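Local coordinates for capsular polysaccharide biosynthesis protein (Vibrio cholerae, PDB 1XPJ) that is of unknown function but has a haloacid dehalogenase-like fold and is probably a hydrolase, perhaps linked to capsular polysaccharide biosynthesis, at residues Leu12-Thr17 with Leu24-Val29; Ile30-Glu35 with Ser105-Met110; Glu42-Thr47 with Glu82-Lys87. All blocks are in the same frame, centred on the assembly; numbering follows the deposited sequence.

Interaction 1 (Leu12-Thr17 with Leu24-Val29); sequences LTQANT and LPRLDV
The amide of Gln-14 and the guanidinium of Arg-26 stand nearly perpendicular, their planes 85° apart, while the two chains meet lower down, CG to CG, at 3.8 Å. In the Arg-26 conformer described, Val-29 CG2 lies over one guanidinium face, displaced toward its rim, and NH1 bonds to the carbonyl of Gly-10. The Gln-14 amide reaches back over the other segment: NE2 donates to Pro-25 O at 2.9 Å, approaching from above that carbonyl's plane, with the oxygen tilted 29° from the amide plane, and the amide carbon CD rests against Leu-24 CB. The Asn-16 amide is used differently. Its OD1 takes the Leu-24 N-H on an in-plane lone pair, at 3.0 Å, and ND2 packs on Leu-24 CG; a chi1 of 56° brings CG, and the amide it carries, up to Leu-24.

Two backbone bonds join the segments. Gln-14 N donates to Leu-24 O (2.9 Å) and Arg-26 N to Leu-12 O (3.1 Å), on either side of a single bridge of Thr-13 with Pro-25. In the haloacid dehalogenase fold the loop after the first strand carries the nucleophile motif and then a flap; the bridge, just after a DxDxT-like sequence, is consistent with the base of such a flap. Thr-13 OG1 accepts from Ala-15 N in an ST turn and bonds to Gly-10 N as well. Arg-26 is also the N-cap residue of helix 27-38. In the first turn of that helix, Val-29 CG1 meets Leu-12 CD1, in one of the two conformers of that leucine, the side chains crossing at about a right angle.

Interaction 2 (Ile30-Glu35 with Ser105-Met110); sequences IEQLRE and SEFASM
Helix segments 30-35 and 105-109 cross at 55°, their axes 9.4 Å apart at closest approach, and the backbones come nearest at Gln-32 and Ala-108, CA to CA 6.1 Å. Gln-32 and Phe-107 carry the contact. Chi1 of -166° sets Gln-32 CG anti to the backbone N and over one face of the Phe-107 ring, 3.7 Å from the ring centroid in a CH-pi contact and displaced toward CE2 and CZ. Gln-32 CB separately touches Phe-107 CE2 at 3.6 Å. The chain then bends at chi2, and its amide turns to the backbone of the same phenylalanine. NE2 donates to Phe-107 O at 2.9 Å with an N-H...O angle of 164°; donor and acceptor lie close to each other's planes, a geometry that fixes the rotation of the amide. One glutamine thus grips the phenylalanine by its ring and by its carbonyl, near the C-terminal end of the short helix. Leu-33 adds a looser touch, CD1 to Phe-107 CZ at 4.0 Å in the conformer described.

This is helix-to-helix packing against the parallel sheet of the haloacid dehalogenase-like alpha/beta fold: Phe-107 and Leu-33 both reach Leu-4, so both helix segments pack against strand 3-6. The Phe-107 ring also meets Tyr-36, farther along helix 27-38, and Ile-97 of the second subunit, while Met-110, just past the short helix, packs on Ile-115 and Leu-118 of helix 112-120.

Interaction 3 (Glu42-Thr47 with Glu82-Lys87); sequences EIVIST and EILVGK
Glu-82 is tied to strand 42-47 through both backbone polar groups: its N donates to Ile-43 O at 3.2 Å and its O accepts from Ile-45 N at 3.0 Å. The ladder continues as Leu-84 N gives to Ile-45 O (2.8 Å) and Leu-84 O receives Thr-47 N (3.0 Å), these two donors lying nearly in line with the C=O bonds. Thr-47 O takes a weak bond from Lys-87 N and a shorter one from a water, 2.8 Å away, which in turn accepts from Gly-86 N.

This is the parallel pairing of a beta-alpha-beta crossover, with helices 58-64 and 66-75 between the strands, in the Rossmann-like sheet of the haloacid dehalogenase fold. Thr-47 and Lys-87, at the C-terminal ends of these strands, are consistent with the family's second and third motifs. Thr-47 OG1 bonds to Arg-49 N; Lys-87 NZ, in the conformer described, forms a salt bridge with Asp-98 of the second subunit.

At the other end Glu-42 OE1 and Glu-82 OE2 are 4.6 Å apart, and one water donates to both. Glu-82 OE2 also accepts from Asn-57 ND2 of the third subunit, which probably eases the repulsion. On the same face the Val-44 and Glu-82 side chains lie side by side, CG2 against the carboxylate, and Val-44 CG1 makes the apolar contact with Leu-84 CD1 (3.7 Å).

How the interactions relate
Helix 27-38 joins interactions 1 and 2: its N-terminal start belongs to the first and its next turns to the second, their centres about 13 Å apart. Interaction 3 lies in the sheet, with its centre about 17 Å from each of the others. Leu-12 packs on Ile-45 and Leu-33 on Ile-43, so the loop and the helix both rest on strand 42-47, which follows the helix in the chain. Interaction 1 closes a short loop before the others begin; interaction 2 spans a long stretch that contains both strands of interaction 3. Loop, helices and sheet are thereby joined in one haloacid dehalogenase-like core, and interactions 2 and 3 both touch the second subunit.

Interaction 1 (Leu12-Thr17 with Leu24-Val29)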
ATOM      1  N   LEU A  12       6.765  -9.712 -19.641  1.00 23.55           N
ATOM      2  CA  LEU A  12       5.674 -10.261 -20.434  1.00 23.31           C
ATOM      3  C   LEU A  12       5.532  -9.534 -21.782  1.00 23.34           C
ATOM      4  O   LEU A  12       4.849 -10.028 -22.677  1.00 23.40           O
ATOM      5  CB  LEU A  12       4.370 -10.221 -19.639  1.00 23.10           C
ATOM      6  CG  LEU A  12       3.986 -11.433 -18.783  0.50 23.43           C
ATOM      7  CD1 LEU A  12       5.170 -12.322 -18.446  0.50 23.84           C
ATOM      8  CD2 LEU A  12       3.266 -11.004 -17.510  0.50 23.62           C
ATOM      9  N   THR A  13       6.194  -8.376 -21.917  1.00 22.96           N
ATOM     10  CA  THR A  13       6.132  -7.559 -23.134  1.00 22.76           C
ATOM     11  C   THR A  13       7.519  -7.325 -23.745  1.00 22.46           C
ATOM     12  O   THR A  13       8.535  -7.362 -23.038  1.00 22.29           O
ATOM     13  CB  THR A  13       5.396  -6.178 -22.904  1.00 22.99           C
ATOM     14  OG1 THR A  13       6.326  -5.191 -22.436  1.00 22.55           O
ATOM     15  CG2 THR A  13       4.335  -6.242 -21.789  1.00 23.02           C
ATOM     16  N   GLN A  14       7.544  -7.080 -25.055  1.00 21.48           N
ATOM     17  CA  GLN A  14       8.774  -6.783 -25.773  1.00 21.41           C
ATOM     18  C   GLN A  14       9.139  -5.309 -25.671  1.00 21.37           C
ATOM     19  O   GLN A  14      10.156  -4.870 -26.229  1.00 21.16           O
ATOM     20  CB  GLN A  14       8.633  -7.177 -27.245  1.00 21.42           C
ATOM     21  CG  GLN A  14       8.469  -8.671 -27.463  1.00 22.52           C
ATOM     22  CD  GLN A  14       8.364  -9.064 -28.921  1.00 22.96           C
ATOM     23  OE1 GLN A  14       8.802  -8.334 -29.807  1.00 23.75           O
ATOM     24  NE2 GLN A  14       7.787 -10.229 -29.171  1.00 23.45           N
ATOM     25  N   ALA A  15       8.285  -4.542 -24.991  1.00 21.33           N
ATOM     26  CA  ALA A  15       8.496  -3.107 -24.800  1.00 21.77           C
ATOM     27  C   ALA A  15       8.849  -2.358 -26.085  1.00 21.63           C
ATOM     28  O   ALA A  15       9.700  -1.488 -26.071  1.00 21.86           O
ATOM     29  CB  ALA A  15       9.572  -2.861 -23.725  1.00 21.81           C
ATOM     30  N   ASN A  16       8.193  -2.698 -27.185  1.00 21.80           N
ATOM     31  CA  ASN A  16       8.499  -2.101 -28.489  1.00 22.26           C
ATOM     32  C   ASN A  16       7.801  -0.759 -28.727  1.00 22.42           C
ATOM     33  O   ASN A  16       8.164  -0.024 -29.650  1.00 22.59           O
ATOM     34  CB  ASN A  16       8.132  -3.075 -29.622  1.00 21.90           C
ATOM     35  CG  ASN A  16       6.675  -3.523 -29.553  1.00 21.09           C
ATOM     36  OD1 ASN A  16       6.225  -4.065 -28.534  1.00 17.99           O
ATOM     37  ND2 ASN A  16       5.930  -3.281 -30.627  1.00 19.26           N
ATOM     38  N   THR A  17       6.807  -0.443 -27.901  1.00 22.77           N
ATOM     39  CA  THR A  17       5.995   0.758 -28.119  1.00 23.32           C
ATOM     40  C   THR A  17       5.473   1.372 -26.813  1.00 23.51           C
ATOM     41  O   THR A  17       5.315   0.662 -25.801  1.00 23.30           O
ATOM     42  CB  THR A  17       4.826   0.475 -29.123  1.00 23.47           C
ATOM     43  OG1 THR A  17       4.140   1.697 -29.433  1.00 23.78           O
ATOM     44  CG2 THR A  17       3.740  -0.406 -28.494  1.00 22.31           C
ATOM     45  N   LEU A  24       3.712  -5.724 -28.088  1.00 21.19           N
ATOM     46  CA  LEU A  24       3.863  -7.131 -28.425  1.00 21.62           C
ATOM     47  C   LEU A  24       4.274  -7.975 -27.194  1.00 21.62           C
ATOM     48  O   LEU A  24       4.996  -7.520 -26.344  1.00 21.78           O
ATOM     49  CB  LEU A  24       4.950  -7.283 -29.470  1.00 21.14           C
ATOM     50  CG  LEU A  24       4.628  -6.683 -30.843  1.00 23.02           C
ATOM     51  CD1 LEU A  24       5.784  -6.776 -31.849  1.00 22.25           C
ATOM     52  CD2 LEU A  24       3.436  -7.373 -31.515  1.00 24.12           C
ATOM     53  N   PRO A  25       3.576  -9.122 -27.218  1.00 21.88           N
ATOM     54  CA  PRO A  25       3.853 -10.206 -26.250  1.00 22.45           C
ATOM     55  C   PRO A  25       5.210 -10.935 -26.461  1.00 23.19           C
ATOM     56  O   PRO A  25       5.616 -11.206 -27.578  1.00 23.14           O
ATOM     57  CB  PRO A  25       2.711 -11.203 -26.361  1.00 22.65           C
ATOM     58  CG  PRO A  25       2.144 -11.018 -27.772  1.00 21.68           C
ATOM     59  CD  PRO A  25       2.513  -9.554 -28.117  1.00 21.85           C
ATOM     60  N   ARG A  26       5.865 -11.254 -25.319  1.00 23.45           N
ATOM     61  CA  ARG A  26       6.917 -12.257 -25.203  1.00 23.36           C
ATOM     62  C   ARG A  26       6.310 -13.622 -24.974  1.00 22.93           C
ATOM     63  O   ARG A  26       5.944 -13.974 -23.870  1.00 23.00           O
ATOM     64  CB  ARG A  26       7.860 -11.903 -24.043  1.00 23.72           C
ATOM     65  CG  ARG A  26       8.748 -10.737 -24.293  0.50 24.32           C
ATOM     66  CD  ARG A  26       9.891 -10.657 -23.276  0.50 25.33           C
ATOM     67  NE  ARG A  26      10.890 -11.698 -23.537  0.50 26.29           N
ATOM     68  CZ  ARG A  26      12.033 -11.648 -22.828  0.50 27.65           C
ATOM     69  NH1 ARG A  26      12.225 -10.682 -21.946  0.50 27.82           N
ATOM     70  NH2 ARG A  26      12.954 -12.600 -22.995  0.50 26.86           N
ATOM     71  N   LEU A  27       6.091 -14.277 -26.113  1.00 22.38           N
ATOM     72  CA  LEU A  27       5.357 -15.547 -26.179  1.00 22.33           C
ATOM     73  C   LEU A  27       6.004 -16.725 -25.441  1.00 22.33           C
ATOM     74  O   LEU A  27       5.310 -17.529 -24.814  1.00 22.30           O
ATOM     75  CB  LEU A  27       5.076 -15.940 -27.634  1.00 21.94           C
ATOM     76  CG  LEU A  27       4.147 -15.051 -28.471  1.00 22.53           C
ATOM     77  CD1 LEU A  27       4.297 -15.400 -29.965  1.00 21.77           C
ATOM     78  CD2 LEU A  27       2.672 -15.115 -28.021  1.00 19.46           C
ATOM     79  N   ASP A  28       7.324 -16.841 -25.528  1.00 22.39           N
ATOM     80  CA  ASP A  28       8.026 -17.896 -24.795  1.00 22.60           C
ATOM     81  C   ASP A  28       7.854 -17.736 -23.269  1.00 22.61           C
ATOM     82  O   ASP A  28       7.616 -18.720 -22.563  1.00 22.59           O
ATOM     83  CB  ASP A  28       9.505 -17.966 -25.201  1.00 22.23           C
ATOM     84  CG  ASP A  28      10.247 -16.641 -25.010  1.00 23.05           C
ATOM     85  OD1 ASP A  28       9.607 -15.594 -24.774  1.00 25.15           O
ATOM     86  OD2 ASP A  28      11.485 -16.544 -25.080  1.00 23.59           O
ATOM     87  N   VAL A  29       7.935 -16.497 -22.776  1.00 22.80           N
ATOM     88  CA  VAL A  29       7.799 -16.225 -21.336  1.00 22.76           C
ATOM     89  C   VAL A  29       6.393 -16.561 -20.846  1.00 22.96           C
ATOM     90  O   VAL A  29       6.238 -17.247 -19.831  1.00 23.05           O
ATOM     91  CB  VAL A  29       8.158 -14.753 -20.956  1.00 22.97           C
ATOM     92  CG1 VAL A  29       7.731 -14.447 -19.533  1.00 21.66           C
ATOM     93  CG2 VAL A  29       9.663 -14.473 -21.140  1.00 22.60           C
TER

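Interaction 2 (Ile30-Glu35 with Ser105-Met110)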
ATOM      1  N   ILE A  30       5.381 -16.075 -21.566  1.00 22.96           N
ATOM      2  CA  ILE A  30       3.982 -16.369 -21.241  1.00 23.14           C
ATOM      3  C   ILE A  30       3.663 -17.874 -21.259  1.00 23.55           C
ATOM      4  O   ILE A  30       2.986 -18.387 -20.355  1.00 23.70           O
ATOM      5  CB  ILE A  30       3.017 -15.603 -22.180  1.00 23.24           C
ATOM      6  CG1 ILE A  30       3.264 -14.088 -22.095  1.00 22.94           C
ATOM      7  CG2 ILE A  30       1.566 -15.917 -21.826  1.00 22.47           C
ATOM      8  CD1 ILE A  30       2.384 -13.291 -23.045  1.00 21.43           C
ATOM      9  N   GLU A  31       4.147 -18.576 -22.278  1.00 23.44           N
ATOM     10  CA  GLU A  31       3.959 -20.028 -22.369  1.00 23.77           C
ATOM     11  C   GLU A  31       4.556 -20.742 -21.145  1.00 23.06           C
ATOM     12  O   GLU A  31       3.970 -21.700 -20.612  1.00 22.10           O
ATOM     13  CB  GLU A  31       4.551 -20.568 -23.677  1.00 23.78           C
ATOM     14  CG  GLU A  31       4.282 -22.054 -23.946  1.00 26.84           C
ATOM     15  CD  GLU A  31       2.797 -22.399 -24.113  1.00 29.10           C
ATOM     16  OE1 GLU A  31       2.006 -21.531 -24.545  1.00 29.32           O
ATOM     17  OE2 GLU A  31       2.417 -23.553 -23.812  1.00 30.10           O
ATOM     18  N   GLN A  32       5.706 -20.254 -20.687  1.00 22.56           N
ATOM     19  CA  GLN A  32       6.303 -20.810 -19.482  1.00 22.76           C
ATOM     20  C   GLN A  32       5.426 -20.548 -18.235  1.00 22.63           C
ATOM     21  O   GLN A  32       5.312 -21.413 -17.370  1.00 22.56           O
ATOM     22  CB  GLN A  32       7.745 -20.338 -19.306  1.00 22.37           C
ATOM     23  CG  GLN A  32       8.531 -21.136 -18.269  1.00 24.02           C
ATOM     24  CD  GLN A  32       9.102 -22.442 -18.801  1.00 24.49           C
ATOM     25  OE1 GLN A  32       8.368 -23.291 -19.296  1.00 27.00           O
ATOM     26  NE2 GLN A  32      10.414 -22.605 -18.701  1.00 24.66           N
ATOM     27  N   LEU A  33       4.787 -19.379 -18.170  1.00 22.36           N
ATOM     28  CA  LEU A  33       3.832 -19.070 -17.100  1.00 22.49           C
ATOM     29  C   LEU A  33       2.701 -20.101 -17.058  1.00 22.67           C
ATOM     30  O   LEU A  33       2.269 -20.512 -15.980  1.00 23.11           O
ATOM     31  CB  LEU A  33       3.249 -17.652 -17.264  1.00 22.05           C
ATOM     32  CG  LEU A  33       3.164 -16.669 -16.105  0.50 22.58           C
ATOM     33  CD1 LEU A  33       4.430 -16.694 -15.270  0.50 23.04           C
ATOM     34  CD2 LEU A  33       2.921 -15.272 -16.655  0.50 21.69           C
ATOM     35  N   ARG A  34       2.224 -20.510 -18.234  1.00 22.65           N
ATOM     36  CA  ARG A  34       1.173 -21.536 -18.349  1.00 22.47           C
ATOM     37  C   ARG A  34       1.604 -22.899 -17.762  1.00 22.44           C
ATOM     38  O   ARG A  34       0.815 -23.581 -17.090  1.00 22.49           O
ATOM     39  CB  ARG A  34       0.756 -21.713 -19.815  1.00 22.36           C
ATOM     40  CG  ARG A  34      -0.039 -20.556 -20.404  0.50 22.49           C
ATOM     41  CD  ARG A  34      -0.981 -20.964 -21.528  0.50 22.27           C
ATOM     42  NE  ARG A  34      -1.529 -19.803 -22.226  0.50 22.92           N
ATOM     43  CZ  ARG A  34      -1.039 -19.297 -23.355  0.50 23.30           C
ATOM     44  NH1 ARG A  34       0.020 -19.843 -23.940  0.50 22.63           N
ATOM     45  NH2 ARG A  34      -1.609 -18.235 -23.902  0.50 23.60           N
ATOM     46  N   GLU A  35       2.850 -23.292 -18.027  1.00 21.90           N
ATOM     47  CA  GLU A  35       3.381 -24.561 -17.531  1.00 21.39           C
ATOM     48  C   GLU A  35       3.509 -24.545 -16.008  1.00 20.73           C
ATOM     49  O   GLU A  35       3.205 -25.541 -15.350  1.00 20.01           O
ATOM     50  CB  GLU A  35       4.737 -24.884 -18.163  1.00 21.81           C
ATOM     51  CG  GLU A  35       4.675 -25.084 -19.666  0.50 22.11           C
ATOM     52  CD  GLU A  35       5.142 -26.460 -20.102  0.50 23.85           C
ATOM     53  OE1 GLU A  35       5.834 -26.541 -21.144  0.50 24.55           O
ATOM     54  OE2 GLU A  35       4.817 -27.462 -19.417  0.50 24.01           O
ATOM     55  N   SER A 105      14.659 -14.234 -19.553  1.00 21.38           N
ATOM     56  CA  SER A 105      15.371 -15.166 -20.438  1.00 21.75           C
ATOM     57  C   SER A 105      15.813 -16.421 -19.696  1.00 21.34           C
ATOM     58  O   SER A 105      15.794 -17.498 -20.266  1.00 22.02           O
ATOM     59  CB  SER A 105      16.584 -14.516 -21.130  1.00 21.94           C
ATOM     60  OG  SER A 105      17.576 -14.156 -20.171  1.00 22.15           O
ATOM     61  N   GLU A 106      16.206 -16.290 -18.436  1.00 20.55           N
ATOM     62  CA  GLU A 106      16.516 -17.474 -17.633  1.00 20.25           C
ATOM     63  C   GLU A 106      15.259 -18.315 -17.369  1.00 20.13           C
ATOM     64  O   GLU A 106      15.308 -19.536 -17.446  1.00 20.66           O
ATOM     65  CB  GLU A 106      17.167 -17.091 -16.303  1.00 19.87           C
ATOM     66  CG  GLU A 106      18.477 -16.329 -16.445  1.00 20.36           C
ATOM     67  CD  GLU A 106      19.024 -15.842 -15.115  1.00 20.46           C
ATOM     68  OE1 GLU A 106      18.297 -15.107 -14.399  1.00 19.17           O
ATOM     69  OE2 GLU A 106      20.185 -16.196 -14.795  1.00 19.95           O
ATOM     70  N   PHE A 107      14.144 -17.654 -17.062  1.00 19.52           N
ATOM     71  CA  PHE A 107      12.876 -18.310 -16.755  1.00 19.44           C
ATOM     72  C   PHE A 107      12.341 -19.115 -17.936  1.00 19.77           C
ATOM     73  O   PHE A 107      11.710 -20.158 -17.755  1.00 19.38           O
ATOM     74  CB  PHE A 107      11.838 -17.249 -16.350  1.00 19.11           C
ATOM     75  CG  PHE A 107      10.428 -17.785 -16.153  1.00 18.41           C
ATOM     76  CD1 PHE A 107      10.132 -18.666 -15.110  1.00 18.25           C
ATOM     77  CD2 PHE A 107       9.388 -17.378 -16.997  1.00 17.84           C
ATOM     78  CE1 PHE A 107       8.812 -19.147 -14.909  1.00 18.36           C
ATOM     79  CE2 PHE A 107       8.066 -17.845 -16.799  1.00 18.81           C
ATOM     80  CZ  PHE A 107       7.782 -18.734 -15.757  1.00 17.12           C
ATOM     81  N   ALA A 108      12.571 -18.592 -19.135  1.00 20.26           N
ATOM     82  CA  ALA A 108      12.075 -19.195 -20.366  1.00 20.82           C
ATOM     83  C   ALA A 108      12.879 -20.426 -20.755  1.00 21.29           C
ATOM     84  O   ALA A 108      12.335 -21.345 -21.363  1.00 21.58           O
ATOM     85  CB  ALA A 108      12.096 -18.172 -21.508  1.00 20.53           C
ATOM     86  N   SER A 109      14.163 -20.441 -20.406  1.00 21.92           N
ATOM     87  CA  SER A 109      15.076 -21.459 -20.914  1.00 22.86           C
ATOM     88  C   SER A 109      15.494 -22.531 -19.897  1.00 23.19           C
ATOM     89  O   SER A 109      16.164 -23.494 -20.256  1.00 23.33           O
ATOM     90  CB  SER A 109      16.318 -20.788 -21.499  1.00 23.06           C
ATOM     91  OG  SER A 109      17.049 -20.154 -20.465  1.00 23.89           O
ATOM     92  N   MET A 110      15.102 -22.368 -18.635  1.00 23.67           N
ATOM     93  CA  MET A 110      15.468 -23.330 -17.596  1.00 23.42           C
ATOM     94  C   MET A 110      14.236 -24.006 -17.008  1.00 23.15           C
ATOM     95  O   MET A 110      13.172 -23.392 -16.947  1.00 22.74           O
ATOM     96  CB  MET A 110      16.233 -22.661 -16.456  1.00 23.63           C
ATOM     97  CG  MET A 110      17.568 -22.010 -16.831  1.00 23.77           C
ATOM     98  SD  MET A 110      18.158 -21.010 -15.457  1.00 25.81           S
ATOM     99  CE  MET A 110      19.400 -20.051 -16.318  1.00 23.46           C
TER

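Interaction 3 (Glu42-Thr47 with Glu82-Lys87)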
ATOM      1  N   GLU A  42       0.675 -20.039  -8.266  1.00 22.07           N
ATOM      2  CA  GLU A  42      -0.168 -18.875  -8.454  1.00 23.05           C
ATOM      3  C   GLU A  42       0.629 -17.791  -9.170  1.00 23.64           C
ATOM      4  O   GLU A  42       1.824 -17.623  -8.891  1.00 24.08           O
ATOM      5  CB  GLU A  42      -0.640 -18.350  -7.103  1.00 23.52           C
ATOM      6  CG  GLU A  42      -1.506 -19.325  -6.304  1.00 25.65           C
ATOM      7  CD  GLU A  42      -1.664 -18.900  -4.844  1.00 28.83           C
ATOM      8  OE1 GLU A  42      -1.926 -17.697  -4.601  1.00 30.03           O
ATOM      9  OE2 GLU A  42      -1.519 -19.756  -3.933  1.00 29.32           O
ATOM     10  N   ILE A  43      -0.013 -17.054 -10.083  1.00 23.24           N
ATOM     11  CA  ILE A  43       0.695 -16.041 -10.862  1.00 23.21           C
ATOM     12  C   ILE A  43       0.288 -14.624 -10.425  1.00 23.46           C
ATOM     13  O   ILE A  43      -0.887 -14.239 -10.547  1.00 23.75           O
ATOM     14  CB  ILE A  43       0.407 -16.212 -12.384  1.00 23.10           C
ATOM     15  CG1 ILE A  43       0.540 -17.680 -12.871  1.00 22.84           C
ATOM     16  CG2 ILE A  43       1.192 -15.167 -13.204  1.00 22.41           C
ATOM     17  CD1 ILE A  43       1.927 -18.265 -12.954  1.00 21.24           C
ATOM     18  N   VAL A  44       1.256 -13.842  -9.953  1.00 23.41           N
ATOM     19  CA  VAL A  44       0.992 -12.468  -9.513  1.00 23.05           C
ATOM     20  C   VAL A  44       1.709 -11.475 -10.438  1.00 23.41           C
ATOM     21  O   VAL A  44       2.940 -11.425 -10.468  1.00 24.27           O
ATOM     22  CB  VAL A  44       1.444 -12.239  -8.037  1.00 23.10           C
ATOM     23  CG1 VAL A  44       1.251 -10.775  -7.613  1.00 22.96           C
ATOM     24  CG2 VAL A  44       0.714 -13.192  -7.063  1.00 21.79           C
ATOM     25  N   ILE A  45       0.948 -10.696 -11.193  1.00 23.05           N
ATOM     26  CA  ILE A  45       1.524  -9.650 -12.003  1.00 23.68           C
ATOM     27  C   ILE A  45       1.727  -8.433 -11.083  1.00 24.07           C
ATOM     28  O   ILE A  45       0.786  -7.969 -10.443  1.00 24.58           O
ATOM     29  CB  ILE A  45       0.594  -9.299 -13.211  1.00 23.92           C
ATOM     30  CG1 ILE A  45       0.038 -10.552 -13.900  1.00 23.92           C
ATOM     31  CG2 ILE A  45       1.282  -8.331 -14.190  1.00 24.30           C
ATOM     32  CD1 ILE A  45       1.043 -11.449 -14.584  1.00 24.06           C
ATOM     33  N   SER A  46       2.961  -7.946 -11.005  1.00 23.98           N
ATOM     34  CA  SER A  46       3.332  -6.859 -10.112  1.00 24.02           C
ATOM     35  C   SER A  46       4.050  -5.859 -10.978  1.00 23.50           C
ATOM     36  O   SER A  46       5.008  -6.225 -11.644  1.00 24.57           O
ATOM     37  CB  SER A  46       4.298  -7.396  -9.062  1.00 24.22           C
ATOM     38  OG  SER A  46       4.270  -6.642  -7.869  1.00 26.64           O
ATOM     39  N   THR A  47       3.604  -4.615 -11.017  1.00 22.75           N
ATOM     40  CA  THR A  47       4.172  -3.673 -11.983  1.00 22.44           C
ATOM     41  C   THR A  47       4.276  -2.255 -11.456  1.00 22.44           C
ATOM     42  O   THR A  47       3.401  -1.793 -10.715  1.00 23.09           O
ATOM     43  CB  THR A  47       3.357  -3.685 -13.304  1.00 22.62           C
ATOM     44  OG1 THR A  47       3.793  -2.613 -14.162  1.00 21.41           O
ATOM     45  CG2 THR A  47       1.882  -3.358 -13.032  1.00 23.27           C
ATOM     46  N   GLU A  82      -3.533 -12.691  -9.509  1.00 22.14           N
ATOM     47  CA  GLU A  82      -3.534 -11.378  -8.856  1.00 22.28           C
ATOM     48  C   GLU A  82      -2.883 -10.338  -9.747  1.00 22.52           C
ATOM     49  O   GLU A  82      -1.994 -10.673 -10.523  1.00 22.83           O
ATOM     50  CB  GLU A  82      -2.753 -11.404  -7.536  1.00 22.54           C
ATOM     51  CG  GLU A  82      -3.434 -12.103  -6.364  1.00 22.99           C
ATOM     52  CD  GLU A  82      -2.515 -12.209  -5.159  1.00 24.62           C
ATOM     53  OE1 GLU A  82      -1.645 -11.314  -4.986  1.00 27.66           O
ATOM     54  OE2 GLU A  82      -2.658 -13.167  -4.373  1.00 21.48           O
ATOM     55  N   ILE A  83      -3.331  -9.087  -9.641  1.00 22.24           N
ATOM     56  CA  ILE A  83      -2.585  -7.964 -10.180  1.00 22.57           C
ATOM     57  C   ILE A  83      -2.295  -6.959  -9.066  1.00 22.96           C
ATOM     58  O   ILE A  83      -3.173  -6.651  -8.261  1.00 23.14           O
ATOM     59  CB  ILE A  83      -3.320  -7.261 -11.334  1.00 22.58           C
ATOM     60  CG1 ILE A  83      -3.824  -8.265 -12.367  1.00 23.52           C
ATOM     61  CG2 ILE A  83      -2.393  -6.256 -11.991  1.00 22.17           C
ATOM     62  CD1 ILE A  83      -4.761  -7.636 -13.407  1.00 24.36           C
ATOM     63  N   LEU A  84      -1.056  -6.469  -9.036  1.00 22.71           N
ATOM     64  CA  LEU A  84      -0.581  -5.563  -8.013  1.00 22.59           C
ATOM     65  C   LEU A  84       0.084  -4.398  -8.737  1.00 22.35           C
ATOM     66  O   LEU A  84       0.996  -4.606  -9.525  1.00 21.73           O
ATOM     67  CB  LEU A  84       0.440  -6.278  -7.113  1.00 22.77           C
ATOM     68  CG  LEU A  84       0.003  -7.394  -6.129  1.00 23.40           C
ATOM     69  CD1 LEU A  84       1.201  -7.841  -5.300  1.00 21.27           C
ATOM     70  CD2 LEU A  84      -1.134  -6.958  -5.193  1.00 21.06           C
ATOM     71  N   VAL A  85      -0.388  -3.181  -8.486  1.00 22.01           N
ATOM     72  CA  VAL A  85       0.224  -2.000  -9.079  1.00 22.10           C
ATOM     73  C   VAL A  85       0.942  -1.272  -7.952  1.00 22.60           C
ATOM     74  O   VAL A  85       0.823  -1.679  -6.804  1.00 22.21           O
ATOM     75  CB  VAL A  85      -0.813  -1.090  -9.771  1.00 21.93           C
ATOM     76  CG1 VAL A  85      -1.251  -1.678 -11.079  1.00 19.85           C
ATOM     77  CG2 VAL A  85      -2.027  -0.826  -8.853  1.00 22.61           C
ATOM     78  N   GLY A  86       1.704  -0.224  -8.276  1.00 23.01           N
ATOM     79  CA  GLY A  86       2.365   0.566  -7.254  1.00 23.49           C
ATOM     80  C   GLY A  86       3.724   0.028  -6.810  1.00 23.91           C
ATOM     81  O   GLY A  86       4.257   0.426  -5.768  1.00 24.49           O
ATOM     82  N   LYS A  87       4.287  -0.881  -7.594  1.00 23.81           N
ATOM     83  CA  LYS A  87       5.655  -1.356  -7.394  1.00 23.33           C
ATOM     84  C   LYS A  87       6.575  -0.133  -7.451  1.00 23.38           C
ATOM     85  O   LYS A  87       6.360   0.761  -8.283  1.00 23.08           O
ATOM     86  CB  LYS A  87       6.023  -2.315  -8.528  1.00 22.84           C
ATOM     87  CG  LYS A  87       7.219  -3.205  -8.253  0.50 22.62           C
ATOM     88  CD  LYS A  87       7.833  -3.694  -9.562  0.50 21.36           C
ATOM     89  CE  LYS A  87       8.958  -4.677  -9.316  0.50 20.86           C
ATOM     90  NZ  LYS A  87       9.273  -5.431 -10.558  0.50 21.23           N
TER
HETATM   91  O   HOH W   1      -3.529 -15.493  -5.288  1.00 52.71           O
HETATM   92  O   HOH W   2       1.848   0.539 -11.060  1.00 28.43           O